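Local coordinates for Mll7089 protein (Mesorhizobium loti, PDB 2OZ8) that is of unproven function but, as a putative mandelate racemase relative of the enolase superfamily, probably binds magnesium and may act as a hydro-lyase, at residues 134-139 against 222-227. Numbering follows the deposited sequence.
Sequences KAYASG and WVEDPI
Inside the enolase-type TIM barrel, Tyr136 of strand 132-138 and Trp222 of strand 222-224 meet across the barrel interior, their side chains bridging backbones whose nearest CA atoms, those of these two residues, lie 12.2 Å apart. The rings form an offset T-shaped pair: the six-membered ring of Trp222 turns its edge toward the face of Tyr136, with planes 89° apart and centroids separated by 5.6 Å. Two neighbouring edge atoms of Trp222, CZ2 and CH2, come up to Tyr136 CE2 at 3.8 and 3.9 Å. Tyr136 OH sits in the plane of the indole at its edge, 3.9 Å from CZ2 of Trp222. With CG of Trp222 between its backbone N and carbonyl carbon (chi1 76°), the indole reaches inward although its CB does not point at the facing strand. Its pyrrole N-H is tied down within its own strand: NE1 of Trp222 donates to OE1 of Glu224 over 2.7 Å, meeting the carboxylate on its anti side, somewhat out of plane. The same OE1 forms a salt bridge with Lys165, whose NZ is also weakly hydrogen-bonded to Tyr136 OH, so OE1 has two partners. Trimming Trp222 to an alanine would probably leave a gap beside the Tyr136 ring and cost Glu224 OE1 its indole donor. Met194 of strand 192-196 touches both aromatic side chains, Trp315 of strand 313-318 packs edge-to-face with Trp222, and Asn248 of strand 246-249 adjoins Trp222 and Glu224.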
# COMPACT_ATOMS: atom_id res chain seq x y z
N LYS A 134 6.85 -24.21 30.80
CA LYS A 134 8.00 -23.50 31.38
C LYS A 134 7.62 -22.19 32.02
O LYS A 134 6.82 -21.39 31.48
CB LYS A 134 9.01 -23.19 30.29
CG LYS A 134 9.52 -24.44 29.62
CD LYS A 134 10.69 -24.13 28.70
CE LYS A 134 10.29 -24.33 27.30
NZ LYS A 134 11.51 -24.28 26.47
N ALA A 135 8.25 -21.92 33.16
CA ALA A 135 7.98 -20.70 33.87
C ALA A 135 9.28 -19.91 33.92
O ALA A 135 10.34 -20.49 34.03
CB ALA A 135 7.46 -21.04 35.30
N TYR A 136 9.22 -18.59 33.78
CA TYR A 136 10.42 -17.81 33.90
C TYR A 136 10.29 -16.92 35.11
O TYR A 136 9.18 -16.63 35.54
CB TYR A 136 10.73 -17.01 32.63
CG TYR A 136 9.72 -15.97 32.24
CD1 TYR A 136 9.84 -14.68 32.68
CD2 TYR A 136 8.70 -16.25 31.36
CE1 TYR A 136 8.97 -13.69 32.28
CE2 TYR A 136 7.79 -15.27 30.93
CZ TYR A 136 7.94 -13.99 31.41
OH TYR A 136 7.10 -12.96 31.09
N ALA A 137 11.42 -16.55 35.68
CA ALA A 137 11.42 -15.81 36.92
C ALA A 137 11.47 -14.33 36.56
O ALA A 137 12.33 -13.94 35.82
CB ALA A 137 12.63 -16.20 37.76
N SER A 138 10.56 -13.55 37.11
CA SER A 138 10.38 -12.17 36.75
C SER A 138 10.40 -11.31 38.01
O SER A 138 9.59 -11.46 38.90
CB SER A 138 9.08 -12.03 36.00
OG SER A 138 8.78 -10.70 35.73
N GLY A 139 11.33 -10.39 38.07
CA GLY A 139 11.66 -9.71 39.30
C GLY A 139 10.81 -8.50 39.59
O GLY A 139 10.63 -8.18 40.75
N TRP A 222 14.08 -12.35 24.50
CA TRP A 222 13.14 -11.33 23.97
C TRP A 222 13.24 -10.03 24.74
O TRP A 222 13.73 -9.98 25.87
CB TRP A 222 11.67 -11.82 23.86
CG TRP A 222 10.83 -11.93 25.13
CD1 TRP A 222 10.50 -10.93 25.99
CD2 TRP A 222 10.15 -13.10 25.63
NE1 TRP A 222 9.69 -11.38 27.01
CE2 TRP A 222 9.46 -12.72 26.82
CE3 TRP A 222 10.05 -14.42 25.19
CZ2 TRP A 222 8.69 -13.63 27.57
CZ3 TRP A 222 9.31 -15.29 25.92
CH2 TRP A 222 8.64 -14.91 27.10
N VAL A 223 12.83 -8.98 24.08
CA VAL A 223 12.63 -7.69 24.69
C VAL A 223 11.12 -7.43 24.66
O VAL A 223 10.45 -7.60 23.62
CB VAL A 223 13.46 -6.55 24.00
CG1 VAL A 223 13.20 -6.48 22.50
CG2 VAL A 223 13.21 -5.19 24.67
N GLU A 224 10.57 -7.04 25.81
CA GLU A 224 9.15 -6.92 25.95
C GLU A 224 8.72 -5.47 26.02
O GLU A 224 9.32 -4.71 26.74
CB GLU A 224 8.80 -7.61 27.25
CG GLU A 224 7.39 -8.14 27.31
CD GLU A 224 7.21 -9.15 28.45
OE1 GLU A 224 8.08 -10.05 28.65
OE2 GLU A 224 6.19 -9.01 29.13
N ASP A 225 7.68 -5.08 25.30
CA ASP A 225 7.20 -3.71 25.29
C ASP A 225 8.30 -2.62 25.29
O ASP A 225 8.31 -1.76 26.16
CB ASP A 225 6.25 -3.46 26.45
CG ASP A 225 5.17 -4.49 26.53
OD1 ASP A 225 4.48 -4.71 25.51
OD2 ASP A 225 5.00 -5.10 27.62
N PRO A 226 9.20 -2.62 24.29
CA PRO A 226 10.30 -1.66 24.41
C PRO A 226 9.89 -0.20 24.20
O PRO A 226 10.60 0.69 24.68
CB PRO A 226 11.28 -2.10 23.31
CG PRO A 226 10.46 -2.86 22.30
CD PRO A 226 9.26 -3.44 23.04
N ILE A 227 8.75 0.06 23.53
CA ILE A 227 8.36 1.38 23.09
C ILE A 227 6.83 1.50 23.18
O ILE A 227 6.12 0.50 23.36
CB ILE A 227 8.84 1.67 21.58
CG1 ILE A 227 8.13 0.75 20.55
CG2 ILE A 227 10.37 1.56 21.41
CD1 ILE A 227 8.21 1.12 19.08